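Local coordinates for protein ethylbenzene dehydrogenase alpha-subunit (Aromatoleum aromaticum, PDB 2IVF) that belongs to the molybdopterin oxidoreductase family and binds a molybdenum atom, two pterin guanine dinucleotide cofactors and an iron/sulfur cluster, at residues Ser442-Ser447 / Thr476-Trp481; Leu249-Cys254 / Glu277-Ala282; Ala241-Asp246 / Pro791-Arg796; Lys438-Tyr443 / Ser468-Lys473. One frame throughout, in Å; residues are numbered along the deposited sequence.

Overall arrangement
Contacts 1, 2 and 4 share one parallel sheet, and contact 3 borders it. Contact 2 joins strands 249-253 and 277-281. Strand 440-444 is the next neighbour of 249-253, and Tyr443 N lies 2.7 Å from Phe251 O. Contact 4 holds the start of strand 440-444 and contact 1 its end, so they share Ser442 and Tyr443. Their centres are about 12 Å apart. Contact 3 lies about 10 Å from contact 4, centre to centre, and Asn243 ND2 meets Thr476 O of contact 1 at 2.8 Å. Contacts 1 and 2 both touch MGD. Contact 1 also approaches the metal, with the Phe446 side chain about 5 Å from the molybdenum atom.

Contact 1 (Ser442-Ser447 / Thr476-Trp481); sequences SYIGFS and TGAFAW. With MGD (2-amino-5,6-dimercapto-7-methyl-3,7,8a,9-tetrahydro-8-oxa-1,3,9,10-tetraaza-anthracen-4-one guanosine dinucleotide), chain M.
Phe446 reaches Trp481 with the far end of its ring. Its CB lies 3.9 Å from S12 of MGD. CG, anti to the carbonyl carbon (chi1 -71°), is placed beside the same sulfur. CD2 comes closer to the sulfur, 3.5 Å from MGD S12. CE2 turns toward the indole, 4.0 Å from Trp481 CZ3. CZ, at the tip, sits over one face of the indole, nearer its rim, and is 3.4 Å from Trp481 CZ3. The two rings form an edge-to-face pair with planes at 60°. Phe446 follows the end of strand 440-444, an outer strand of a parallel sheet in the molybdopterin oxidoreductase fold. There the chain turns to the cofactor, and Phe446 N donates to MGD O2A at 2.9 Å. Ser447 OG lies 2.7 Å from MGD O2B, and Arg967 also bonds to this hydroxyl. Residues 476-481 are not a regular strand, yet they run beside this one. Ser442 N donates to Gly477 O at 2.9 Å, and Ile444 N donates to Ala478 O at 2.8 Å. One water links Ser442 OG with Gly477 O. Another joins the Tyr443 hydroxyl to the backbone N of Ala480.

Contact 2 (Leu249-Cys254 / Glu277-Ala282); sequences LIFMTC and EVVVIA. With MGD (2-amino-5,6-dimercapto-7-methyl-3,7,8a,9-tetrahydro-8-oxa-1,3,9,10-tetraaza-anthracen-4-one guanosine dinucleotide), chain M.
Leu249-Thr253 and Glu277-Ile281 are adjacent strands of a four-stranded parallel sheet, paired residue for residue. Ile250 N donates to Glu277 O, and Ile250 O accepts from Val279 N. Met252 repeats this with Val279 O and Ile281 N; the Met252 N to Val279 O bond is 2.8 Å. On one face, Leu249 CD1 lies 3.6 Å from Glu277 CG, with the two side chains side by side. The Glu277 carboxylate goes to Lys434 in a salt bridge. Phe251 CD1 is 3.7 Å from both Val279 CB and Ile281 CD1. On the other face the two strands meet less closely, with Met252 CB 4.1 Å from Val280 CG2. Helix 265-274, part of the beta-alpha-beta crossover between the strands, packs on that face against Ile250, Met252 and Val278. Helix 303-316 meets Ile281 on the first. The cofactor lies at the C-terminal ends of the strands, as in Rossmann-like nucleotide-binding sheets. Thr253 OG1, anti to the backbone N (chi1 -178°), sits beside Ile281 CB and MGD N2. MGD N2 donates to Ile281 O at 2.8 Å. Cys254 SG stands over the guanine plane, 3.4 Å from MGD C2. Ala282 CB approaches the ribose, 3.3 Å from MGD O2'.

Contact 3 (Ala241-Asp246 / Pro791-Arg796); sequences ADNLLD and PIYPMR
Pro791 sets its ring against Asp242, Asn243 and Asp246, and van der Waals contact is the main interaction. Pro791 CB is 3.3 Å from Asp242 OD1 and also rests on the backbone of Asn243, 3.6 Å from its CA. Pro791 CG lies 3.7 Å from Asp242 CG and 3.8 Å from Asp246 OD2. Both aspartates cross the proline at about a right angle. The Asp242 CG sits between the backbone N and the carbonyl carbon (chi1 57°), which puts CG beside the proline ring. Further along, Asn243 OD1 is 3.7 Å from Tyr793 CB, with amide and phenol planes only 14° apart.

No hydrogen bond crosses directly. The polar ends have other partners. Ser240 OG bonds to both Asp242 OD1 and Ile792 N, so it bridges the segments. Asn243 bonds to Thr476 and Gly475, and Asp246 OD2 to Tyr119. Within 241-246 the bonds run three residues back, as in a 3-10 helix; Leu245 N donates to Asp242 O at 2.9 Å.

This 3-10 turn leads into strand 249-253. Leu244 points away from Pro791 and packs on Leu268 of helix 265-274 and on Ile250 and Met252, while Asn243 touches Cys441 of strand 440-444.

Contact 4 (Lys438-Tyr443 / Ser468-Lys473); sequences KRTCSY and SGNWGK
Arg439 and Lys473 cross at about a right angle. Lys473 CB sits over one face of the Arg439 guanidinium, offset toward the rim, with Arg439 NH1 as its closest atom at 3.8 Å. Lys473 CD follows, 4.1 Å from Arg439 NE. The arginine starts with CG anti to the backbone N (chi1 -176°), then bends twice, which carries its end back to the lysine although its CB points away. Its NH1 bonds to Pro474 O. The lysine runs on extended, and NZ donates to Gly469 O at 2.8 Å, in the carbonyl plane and on a lone pair. The two cationic ends stay apart, with Arg439 NH2 5.2 Å from Lys473 NZ.

Asn470 fills the other half of the contact. Its amide plane is turned 65° from the guanidinium, and its side chain crosses that of Thr440 at about a right angle. Asn470 CG is 3.7 Å from Thr440 CB. The amide end faces the backbone of Lys438 and Thr440. Thr440 OG1 turns back to its own segment and donates to Lys438 O at 2.8 Å, from above the carbonyl plane (60° out of it). A water lies 2.6 Å from Thr440 O and close to Asn470 O as well.

Thr440 begins strand 440-444. Helix 454-467 follows that strand and ends in a Schellman motif with Gly469 at positive phi. Met465 of that helix packs on Thr440, so strand and helix form a beta-alpha unit of the parallel sheet, and the loop after the helix returns to the start of the strand.

Contact 1 (Ser442-Ser447 / Thr476-Trp481)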
# COMPACT_ATOMS: atom_id res chain seq x y z
N SER A 442 -6.84 -12.74 -17.43
CA SER A 442 -6.17 -11.48 -17.32
C SER A 442 -6.66 -10.71 -16.11
O SER A 442 -7.79 -10.90 -15.59
CB SER A 442 -6.43 -10.64 -18.61
OG SER A 442 -6.05 -11.34 -19.77
N TYR A 443 -5.82 -9.81 -15.65
CA TYR A 443 -6.32 -8.69 -14.83
C TYR A 443 -5.89 -7.42 -15.49
O TYR A 443 -4.72 -7.06 -15.45
CB TYR A 443 -5.81 -8.72 -13.39
CG TYR A 443 -6.59 -7.76 -12.49
CD1 TYR A 443 -6.19 -6.42 -12.34
CD2 TYR A 443 -7.75 -8.18 -11.88
CE1 TYR A 443 -6.93 -5.56 -11.55
CE2 TYR A 443 -8.46 -7.33 -11.06
CZ TYR A 443 -8.05 -6.03 -10.91
OH TYR A 443 -8.82 -5.14 -10.16
N ILE A 444 -6.87 -6.77 -16.10
CA ILE A 444 -6.74 -5.44 -16.59
C ILE A 444 -7.08 -4.49 -15.45
O ILE A 444 -8.21 -4.46 -14.97
CB ILE A 444 -7.78 -5.15 -17.70
CG1 ILE A 444 -7.72 -6.22 -18.79
CG2 ILE A 444 -7.48 -3.76 -18.32
CD1 ILE A 444 -8.78 -6.05 -19.87
N GLY A 445 -6.09 -3.69 -15.07
CA GLY A 445 -6.26 -2.73 -14.02
C GLY A 445 -6.77 -1.42 -14.55
O GLY A 445 -7.02 -1.23 -15.73
N PHE A 446 -6.86 -0.49 -13.65
CA PHE A 446 -7.56 0.74 -13.95
C PHE A 446 -6.68 1.81 -14.54
O PHE A 446 -7.16 2.92 -14.87
CB PHE A 446 -8.37 1.19 -12.75
CG PHE A 446 -9.57 0.33 -12.46
CD1 PHE A 446 -10.66 0.29 -13.33
CD2 PHE A 446 -9.61 -0.46 -11.32
CE1 PHE A 446 -11.78 -0.52 -13.07
CE2 PHE A 446 -10.75 -1.26 -11.05
CZ PHE A 446 -11.82 -1.28 -11.94
N SER A 447 -5.41 1.47 -14.80
CA SER A 447 -4.62 2.30 -15.69
C SER A 447 -5.14 2.24 -17.11
O SER A 447 -4.84 3.11 -17.92
CB SER A 447 -3.15 1.89 -15.68
OG SER A 447 -2.48 2.48 -14.57
N THR A 476 -10.90 -18.14 -16.77
CA THR A 476 -10.91 -16.99 -17.64
C THR A 476 -11.51 -15.81 -16.88
O THR A 476 -12.08 -15.97 -15.81
CB THR A 476 -11.74 -17.23 -18.90
OG1 THR A 476 -13.13 -17.39 -18.55
CG2 THR A 476 -11.25 -18.50 -19.62
N GLY A 477 -11.39 -14.64 -17.47
CA GLY A 477 -11.75 -13.42 -16.82
C GLY A 477 -10.76 -12.32 -17.19
O GLY A 477 -9.69 -12.58 -17.83
N ALA A 478 -11.16 -11.09 -16.88
CA ALA A 478 -10.34 -9.93 -17.26
C ALA A 478 -10.11 -8.91 -16.15
O ALA A 478 -9.29 -8.09 -16.29
CB ALA A 478 -10.92 -9.24 -18.52
N PHE A 479 -10.91 -8.95 -15.09
CA PHE A 479 -10.93 -7.97 -14.04
C PHE A 479 -11.90 -8.43 -12.95
O PHE A 479 -12.47 -9.52 -13.06
CB PHE A 479 -11.24 -6.54 -14.54
CG PHE A 479 -12.29 -6.46 -15.63
CD1 PHE A 479 -13.63 -6.73 -15.38
CD2 PHE A 479 -11.93 -6.05 -16.91
CE1 PHE A 479 -14.57 -6.60 -16.39
CE2 PHE A 479 -12.87 -5.92 -17.91
CZ PHE A 479 -14.18 -6.21 -17.66
N ALA A 480 -12.09 -7.62 -11.91
CA ALA A 480 -12.97 -7.96 -10.81
C ALA A 480 -13.95 -6.82 -10.59
O ALA A 480 -13.82 -6.06 -9.64
CB ALA A 480 -12.16 -8.20 -9.58
N TRP A 481 -14.96 -6.73 -11.44
CA TRP A 481 -15.84 -5.58 -11.44
C TRP A 481 -17.30 -6.00 -11.32
O TRP A 481 -18.19 -5.28 -11.70
CB TRP A 481 -15.58 -4.85 -12.75
CG TRP A 481 -15.85 -3.40 -12.74
CD1 TRP A 481 -16.51 -2.70 -13.70
CD2 TRP A 481 -15.44 -2.46 -11.76
NE1 TRP A 481 -16.54 -1.37 -13.37
CE2 TRP A 481 -15.90 -1.20 -12.18
CE3 TRP A 481 -14.74 -2.55 -10.56
CZ2 TRP A 481 -15.69 -0.07 -11.44
CZ3 TRP A 481 -14.52 -1.41 -9.84
CH2 TRP A 481 -14.99 -0.19 -10.28
PB MGD M . -2.84 0.95 -11.29
O1B MGD M . -2.29 1.09 -9.92
O2B MGD M . -3.18 2.22 -11.98
O3B MGD M . -4.10 0.01 -11.44
O3A MGD M . -4.96 -0.58 -9.12
PA MGD M . -4.63 -1.23 -10.54
O1A MGD M . -3.60 -2.24 -10.27
O2A MGD M . -5.85 -1.65 -11.19
O5' MGD M . -1.78 0.16 -12.22
C5' MGD M . -0.42 0.62 -12.28
C4' MGD M . 0.31 -0.06 -13.44
O4' MGD M . -0.22 0.40 -14.68
C3' MGD M . 1.69 0.56 -13.38
O3' MGD M . 2.49 -0.31 -12.59
C2' MGD M . 2.11 0.57 -14.86
O2' MGD M . 3.20 -0.35 -15.05
C1' MGD M . 0.85 0.11 -15.60
N9 MGD M . 0.68 0.94 -16.82
C8 MGD M . 0.62 2.28 -16.92
N7 MGD M . 0.41 2.64 -18.19
C5 MGD M . 0.32 1.49 -18.91
C6 MGD M . 0.14 1.16 -20.24
O6 MGD M . 0.03 1.97 -21.17
N1 MGD M . 0.10 -0.20 -20.57
C2 MGD M . 0.24 -1.25 -19.64
N2 MGD M . 0.20 -2.56 -20.07
N3 MGD M . 0.39 -0.90 -18.36
C4 MGD M . 0.45 0.42 -18.00
C10 MGD M . -5.89 0.44 -9.00
C11 MGD M . -6.82 0.11 -7.86
O11 MGD M . -6.06 -0.05 -6.73
C12 MGD M . -7.96 1.11 -7.64
S12 MGD M . -8.72 1.96 -8.98
C13 MGD M . -8.41 1.36 -6.37
S13 MGD M . -9.71 2.48 -6.13
C14 MGD M . -7.77 0.70 -5.20
N15 MGD M . -6.83 1.70 -4.61
C16 MGD M . -5.67 1.29 -3.91
C17 MGD M . -4.86 2.16 -3.23
O17 MGD M . -5.10 3.40 -3.21
N18 MGD M . -3.73 1.64 -2.58
C19 MGD M . -3.42 0.32 -2.58
N19 MGD M . -2.31 -0.07 -1.92
N20 MGD M . -4.22 -0.50 -3.28
C21 MGD M . -5.32 -0.05 -3.90
N22 MGD M . -6.13 -0.93 -4.62
C23 MGD M . -6.95 -0.51 -5.72
O HOH W 1 -8.33 -12.47 -20.27
O HOH W 2 -11.17 -4.84 -11.43

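Contact 2 (Leu249-Cys254 / Glu277-Ala282)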
# COMPACT_ATOMS: atom_id res chain seq x y z
N LEU A 249 -2.37 -19.49 -18.18
CA LEU A 249 -1.61 -18.33 -18.67
C LEU A 249 -2.33 -17.13 -18.12
O LEU A 249 -3.57 -17.08 -18.22
CB LEU A 249 -1.66 -18.22 -20.19
CG LEU A 249 -0.94 -17.08 -20.90
CD1 LEU A 249 0.55 -17.09 -20.54
CD2 LEU A 249 -1.16 -17.19 -22.46
N ILE A 250 -1.59 -16.28 -17.41
CA ILE A 250 -2.16 -15.14 -16.69
C ILE A 250 -1.48 -13.86 -17.17
O ILE A 250 -0.23 -13.73 -17.15
CB ILE A 250 -1.95 -15.25 -15.17
CG1 ILE A 250 -2.60 -16.54 -14.61
CG2 ILE A 250 -2.46 -13.98 -14.44
CD1 ILE A 250 -2.10 -17.03 -13.25
N PHE A 251 -2.29 -12.90 -17.60
CA PHE A 251 -1.82 -11.57 -18.00
C PHE A 251 -2.22 -10.49 -17.00
O PHE A 251 -3.41 -10.18 -16.87
CB PHE A 251 -2.41 -11.18 -19.37
CG PHE A 251 -1.85 -11.93 -20.51
CD1 PHE A 251 -0.63 -11.57 -21.07
CD2 PHE A 251 -2.56 -12.97 -21.06
CE1 PHE A 251 -0.11 -12.27 -22.13
CE2 PHE A 251 -2.05 -13.65 -22.14
CZ PHE A 251 -0.81 -13.33 -22.67
N MET A 252 -1.23 -9.91 -16.32
CA MET A 252 -1.43 -8.75 -15.46
C MET A 252 -1.08 -7.55 -16.30
O MET A 252 0.07 -7.43 -16.71
CB MET A 252 -0.51 -8.81 -14.25
CG MET A 252 -0.84 -9.97 -13.33
SD MET A 252 -2.34 -9.52 -12.41
CE MET A 252 -3.11 -11.10 -12.19
N THR A 253 -2.05 -6.67 -16.58
CA THR A 253 -1.82 -5.59 -17.52
C THR A 253 -2.48 -4.33 -17.01
O THR A 253 -3.50 -4.41 -16.33
CB THR A 253 -2.35 -5.94 -18.91
OG1 THR A 253 -2.03 -4.86 -19.78
CG2 THR A 253 -3.86 -6.24 -18.94
N CYS A 254 -1.87 -3.18 -17.27
CA CYS A 254 -2.41 -1.92 -16.77
C CYS A 254 -2.74 -2.05 -15.29
O CYS A 254 -3.70 -1.48 -14.85
CB CYS A 254 -3.64 -1.51 -17.56
SG CYS A 254 -3.15 -0.93 -19.15
N GLU A 277 1.72 -19.70 -16.31
CA GLU A 277 2.71 -18.79 -16.83
C GLU A 277 2.23 -17.38 -16.58
O GLU A 277 1.14 -17.01 -16.98
CB GLU A 277 2.87 -19.04 -18.31
CG GLU A 277 3.73 -18.08 -19.07
CD GLU A 277 4.34 -18.78 -20.33
OE1 GLU A 277 3.84 -19.87 -20.73
OE2 GLU A 277 5.37 -18.29 -20.83
N VAL A 278 3.05 -16.59 -15.91
CA VAL A 278 2.62 -15.25 -15.48
C VAL A 278 3.33 -14.20 -16.29
O VAL A 278 4.57 -14.15 -16.33
CB VAL A 278 2.84 -15.03 -13.98
CG1 VAL A 278 2.55 -13.57 -13.58
CG2 VAL A 278 2.01 -16.10 -13.14
N VAL A 279 2.53 -13.36 -16.91
CA VAL A 279 2.98 -12.32 -17.77
C VAL A 279 2.52 -10.96 -17.22
O VAL A 279 1.34 -10.77 -16.91
CB VAL A 279 2.44 -12.45 -19.16
CG1 VAL A 279 3.04 -11.33 -20.04
CG2 VAL A 279 2.72 -13.91 -19.68
N VAL A 280 3.46 -10.02 -17.10
CA VAL A 280 3.13 -8.65 -16.70
C VAL A 280 3.35 -7.81 -17.92
O VAL A 280 4.46 -7.78 -18.44
CB VAL A 280 3.98 -8.13 -15.50
CG1 VAL A 280 3.82 -6.65 -15.28
CG2 VAL A 280 3.61 -8.91 -14.19
N ILE A 281 2.27 -7.19 -18.40
CA ILE A 281 2.34 -6.25 -19.50
C ILE A 281 2.34 -4.86 -18.85
O ILE A 281 1.33 -4.42 -18.26
CB ILE A 281 1.16 -6.37 -20.49
CG1 ILE A 281 1.01 -7.80 -20.97
CG2 ILE A 281 1.37 -5.39 -21.67
CD1 ILE A 281 -0.24 -8.02 -21.84
N ALA A 282 3.49 -4.19 -18.92
CA ALA A 282 3.69 -2.91 -18.28
C ALA A 282 4.81 -2.21 -19.02
O ALA A 282 5.78 -2.86 -19.45
CB ALA A 282 4.07 -3.07 -16.79
PB MGD M . -2.84 0.95 -11.29
O1B MGD M . -2.29 1.09 -9.92
O2B MGD M . -3.18 2.22 -11.98
O3B MGD M . -4.10 0.01 -11.44
O3A MGD M . -4.96 -0.58 -9.12
PA MGD M . -4.63 -1.23 -10.54
O1A MGD M . -3.60 -2.24 -10.27
O2A MGD M . -5.85 -1.65 -11.19
O5' MGD M . -1.78 0.16 -12.22
C5' MGD M . -0.42 0.62 -12.28
C4' MGD M . 0.31 -0.06 -13.44
O4' MGD M . -0.22 0.40 -14.68
C3' MGD M . 1.69 0.56 -13.38
O3' MGD M . 2.49 -0.31 -12.59
C2' MGD M . 2.11 0.57 -14.86
O2' MGD M . 3.20 -0.35 -15.05
C1' MGD M . 0.85 0.11 -15.60
N9 MGD M . 0.68 0.94 -16.82
C8 MGD M . 0.62 2.28 -16.92
N7 MGD M . 0.41 2.64 -18.19
C5 MGD M . 0.32 1.49 -18.91
C6 MGD M . 0.14 1.16 -20.24
O6 MGD M . 0.03 1.97 -21.17
N1 MGD M . 0.10 -0.20 -20.57
C2 MGD M . 0.24 -1.25 -19.64
N2 MGD M . 0.20 -2.56 -20.07
N3 MGD M . 0.39 -0.90 -18.36
C4 MGD M . 0.45 0.42 -18.00
C10 MGD M . -5.89 0.44 -9.00
C11 MGD M . -6.82 0.11 -7.86
O11 MGD M . -6.06 -0.05 -6.73
C12 MGD M . -7.96 1.11 -7.64
S12 MGD M . -8.72 1.96 -8.98
C13 MGD M . -8.41 1.36 -6.37
S13 MGD M . -9.71 2.48 -6.13
C14 MGD M . -7.77 0.70 -5.20
N15 MGD M . -6.83 1.70 -4.61
C16 MGD M . -5.67 1.29 -3.91
C17 MGD M . -4.86 2.16 -3.23
O17 MGD M . -5.10 3.40 -3.21
N18 MGD M . -3.73 1.64 -2.58
C19 MGD M . -3.42 0.32 -2.58
N19 MGD M . -2.31 -0.07 -1.92
N20 MGD M . -4.22 -0.50 -3.28
C21 MGD M . -5.32 -0.05 -3.90
N22 MGD M . -6.13 -0.93 -4.62
C23 MGD M . -6.95 -0.51 -5.72

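Contact 3 (Ala241-Asp246 / Pro791-Arg796)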
# COMPACT_ATOMS: atom_id res chain seq x y z
N ALA A 241 -10.20 -14.20 -6.79
CA ALA A 241 -8.74 -14.31 -7.00
C ALA A 241 -8.28 -15.75 -7.19
O ALA A 241 -7.26 -15.97 -7.88
CB ALA A 241 -7.97 -13.63 -5.89
N ASP A 242 -9.00 -16.69 -6.58
CA ASP A 242 -8.63 -18.12 -6.66
C ASP A 242 -8.92 -18.68 -8.06
O ASP A 242 -8.42 -19.75 -8.39
CB ASP A 242 -9.27 -18.97 -5.55
CG ASP A 242 -10.81 -18.90 -5.52
OD1 ASP A 242 -11.37 -18.08 -6.28
OD2 ASP A 242 -11.44 -19.59 -4.67
N ASN A 243 -9.65 -17.92 -8.90
CA ASN A 243 -9.86 -18.27 -10.32
C ASN A 243 -8.52 -18.38 -11.06
O ASN A 243 -8.38 -19.20 -11.98
CB ASN A 243 -10.72 -17.22 -11.01
CG ASN A 243 -11.13 -17.62 -12.44
OD1 ASN A 243 -11.64 -18.71 -12.66
ND2 ASN A 243 -10.92 -16.71 -13.39
N LEU A 244 -7.52 -17.64 -10.61
CA LEU A 244 -6.17 -17.74 -11.22
C LEU A 244 -5.59 -19.13 -11.08
O LEU A 244 -4.78 -19.55 -11.90
CB LEU A 244 -5.19 -16.76 -10.57
CG LEU A 244 -5.36 -15.25 -10.72
CD1 LEU A 244 -4.09 -14.56 -10.17
CD2 LEU A 244 -5.68 -14.86 -12.17
N LEU A 245 -6.03 -19.88 -10.08
CA LEU A 245 -5.53 -21.22 -9.91
C LEU A 245 -6.03 -22.21 -10.98
O LEU A 245 -5.52 -23.32 -11.09
CB LEU A 245 -5.90 -21.72 -8.56
CG LEU A 245 -5.25 -20.97 -7.40
CD1 LEU A 245 -5.86 -21.46 -6.07
CD2 LEU A 245 -3.73 -21.19 -7.45
N ASP A 246 -7.04 -21.78 -11.75
CA ASP A 246 -7.53 -22.52 -12.89
C ASP A 246 -7.03 -22.03 -14.27
O ASP A 246 -7.41 -22.59 -15.28
CB ASP A 246 -9.05 -22.48 -12.87
CG ASP A 246 -9.64 -23.36 -11.77
OD1 ASP A 246 -9.07 -24.43 -11.54
OD2 ASP A 246 -10.68 -23.00 -11.21
N PRO A 791 -14.41 -21.10 -7.69
CA PRO A 791 -14.08 -19.75 -8.04
C PRO A 791 -15.12 -19.07 -8.94
O PRO A 791 -15.79 -19.71 -9.76
CB PRO A 791 -12.72 -19.87 -8.74
CG PRO A 791 -12.12 -21.11 -8.22
CD PRO A 791 -13.31 -22.03 -8.02
N ILE A 792 -15.34 -17.81 -8.62
CA ILE A 792 -16.24 -16.95 -9.36
C ILE A 792 -15.55 -16.67 -10.67
O ILE A 792 -14.41 -16.34 -10.64
CB ILE A 792 -16.50 -15.65 -8.60
CG1 ILE A 792 -17.37 -15.94 -7.36
CG2 ILE A 792 -17.22 -14.60 -9.52
CD1 ILE A 792 -17.53 -14.78 -6.40
N TYR A 793 -16.24 -16.82 -11.79
CA TYR A 793 -15.73 -16.36 -13.09
C TYR A 793 -16.95 -15.94 -13.91
O TYR A 793 -18.06 -16.43 -13.68
CB TYR A 793 -14.93 -17.45 -13.85
CG TYR A 793 -15.74 -18.63 -14.28
CD1 TYR A 793 -15.90 -19.72 -13.44
CD2 TYR A 793 -16.34 -18.69 -15.53
CE1 TYR A 793 -16.63 -20.82 -13.83
CE2 TYR A 793 -17.10 -19.75 -15.91
CZ TYR A 793 -17.23 -20.82 -15.07
OH TYR A 793 -17.96 -21.88 -15.45
N PRO A 794 -16.76 -15.00 -14.83
CA PRO A 794 -17.92 -14.48 -15.57
C PRO A 794 -18.17 -15.11 -16.91
O PRO A 794 -17.35 -15.86 -17.43
CB PRO A 794 -17.51 -13.01 -15.79
CG PRO A 794 -16.06 -13.14 -16.13
CD PRO A 794 -15.52 -14.31 -15.23
N MET A 795 -19.34 -14.78 -17.46
CA MET A 795 -19.71 -15.00 -18.85
C MET A 795 -20.12 -16.41 -19.19
O MET A 795 -20.37 -16.72 -20.38
CB MET A 795 -18.63 -14.49 -19.80
CG MET A 795 -18.23 -13.04 -19.54
SD MET A 795 -17.06 -12.43 -20.74
CE MET A 795 -18.11 -12.27 -22.17
N ARG A 796 -20.27 -17.26 -18.17
CA ARG A 796 -20.68 -18.64 -18.38
C ARG A 796 -22.00 -18.75 -19.16
O ARG A 796 -22.16 -19.64 -19.94
CB ARG A 796 -20.86 -19.35 -17.05
CG ARG A 796 -20.84 -20.86 -17.18
CD ARG A 796 -21.22 -21.57 -15.89
NE ARG A 796 -22.57 -21.23 -15.47
CZ ARG A 796 -23.69 -21.75 -15.96
NH1 ARG A 796 -23.68 -22.68 -16.92
NH2 ARG A 796 -24.84 -21.36 -15.44

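Contact 4 (Lys438-Tyr443 / Ser468-Lys473)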
# COMPACT_ATOMS: atom_id res chain seq x y z
N LYS A 438 -3.78 -21.96 -24.39
CA LYS A 438 -3.79 -21.95 -22.94
C LYS A 438 -5.03 -21.28 -22.42
O LYS A 438 -5.48 -20.26 -22.97
CB LYS A 438 -2.58 -21.22 -22.36
CG LYS A 438 -1.29 -22.00 -22.60
CD LYS A 438 -0.14 -21.44 -21.81
CE LYS A 438 1.19 -22.06 -22.26
NZ LYS A 438 1.03 -23.53 -22.30
N ARG A 439 -5.60 -21.89 -21.39
CA ARG A 439 -6.64 -21.22 -20.62
C ARG A 439 -6.06 -19.96 -19.97
O ARG A 439 -5.14 -20.00 -19.16
CB ARG A 439 -7.23 -22.17 -19.58
CG ARG A 439 -8.36 -21.60 -18.80
CD ARG A 439 -9.64 -21.44 -19.68
NE ARG A 439 -10.02 -22.65 -20.42
CZ ARG A 439 -10.75 -23.66 -19.94
NH1 ARG A 439 -11.21 -23.67 -18.70
NH2 ARG A 439 -11.01 -24.70 -20.73
N THR A 440 -6.63 -18.82 -20.33
CA THR A 440 -6.00 -17.55 -20.11
C THR A 440 -6.94 -16.62 -19.34
O THR A 440 -8.10 -16.50 -19.67
CB THR A 440 -5.62 -16.89 -21.41
OG1 THR A 440 -4.65 -17.72 -22.11
CG2 THR A 440 -5.11 -15.42 -21.16
N CYS A 441 -6.40 -16.05 -18.27
CA CYS A 441 -7.10 -15.13 -17.40
C CYS A 441 -6.20 -13.89 -17.41
O CYS A 441 -4.94 -13.99 -17.40
CB CYS A 441 -7.22 -15.69 -15.98
SG CYS A 441 -8.36 -14.73 -14.94
N SER A 442 -6.84 -12.74 -17.43
CA SER A 442 -6.17 -11.48 -17.32
C SER A 442 -6.66 -10.71 -16.11
O SER A 442 -7.79 -10.90 -15.59
CB SER A 442 -6.43 -10.64 -18.61
OG SER A 442 -6.05 -11.34 -19.77
N TYR A 443 -5.82 -9.81 -15.65
CA TYR A 443 -6.32 -8.69 -14.83
C TYR A 443 -5.89 -7.42 -15.49
O TYR A 443 -4.72 -7.06 -15.45
CB TYR A 443 -5.81 -8.72 -13.39
CG TYR A 443 -6.59 -7.76 -12.49
CD1 TYR A 443 -6.19 -6.42 -12.34
CD2 TYR A 443 -7.75 -8.18 -11.88
CE1 TYR A 443 -6.93 -5.56 -11.55
CE2 TYR A 443 -8.46 -7.33 -11.06
CZ TYR A 443 -8.05 -6.03 -10.91
OH TYR A 443 -8.82 -5.14 -10.16
N SER A 468 -9.07 -16.94 -29.16
CA SER A 468 -8.57 -18.11 -28.43
C SER A 468 -9.65 -18.82 -27.61
O SER A 468 -9.38 -19.79 -26.93
CB SER A 468 -7.41 -17.68 -27.54
OG SER A 468 -7.76 -16.63 -26.65
N GLY A 469 -10.89 -18.34 -27.70
CA GLY A 469 -11.99 -18.92 -26.94
C GLY A 469 -11.83 -18.77 -25.44
O GLY A 469 -12.31 -19.61 -24.67
N ASN A 470 -11.21 -17.67 -25.01
CA ASN A 470 -10.87 -17.51 -23.59
C ASN A 470 -11.85 -16.62 -22.83
O ASN A 470 -11.48 -15.64 -22.18
CB ASN A 470 -9.40 -17.03 -23.45
CG ASN A 470 -8.44 -18.17 -23.35
OD1 ASN A 470 -7.44 -18.25 -24.12
ND2 ASN A 470 -8.70 -19.05 -22.41
N TRP A 471 -13.13 -17.00 -22.88
CA TRP A 471 -14.10 -16.47 -21.92
C TRP A 471 -15.22 -17.44 -21.67
O TRP A 471 -15.41 -18.40 -22.43
CB TRP A 471 -14.57 -15.04 -22.26
CG TRP A 471 -15.50 -14.91 -23.42
CD1 TRP A 471 -16.74 -15.47 -23.54
CD2 TRP A 471 -15.31 -14.08 -24.57
NE1 TRP A 471 -17.31 -15.06 -24.71
CE2 TRP A 471 -16.46 -14.20 -25.36
CE3 TRP A 471 -14.27 -13.26 -25.02
CZ2 TRP A 471 -16.59 -13.55 -26.59
CZ3 TRP A 471 -14.40 -12.58 -26.21
CH2 TRP A 471 -15.55 -12.74 -27.00
N GLY A 472 -15.91 -17.21 -20.55
CA GLY A 472 -17.02 -18.03 -20.14
C GLY A 472 -16.66 -19.38 -19.57
O GLY A 472 -17.53 -20.23 -19.41
N LYS A 473 -15.38 -19.52 -19.20
CA LYS A 473 -14.83 -20.79 -18.77
C LYS A 473 -14.03 -20.61 -17.48
O LYS A 473 -13.50 -19.52 -17.17
CB LYS A 473 -13.92 -21.35 -19.86
CG LYS A 473 -14.60 -21.59 -21.19
CD LYS A 473 -13.52 -21.79 -22.30
CE LYS A 473 -14.22 -22.04 -23.63
NZ LYS A 473 -13.26 -22.21 -24.74
O HOH W 3 -9.95 -14.70 -20.25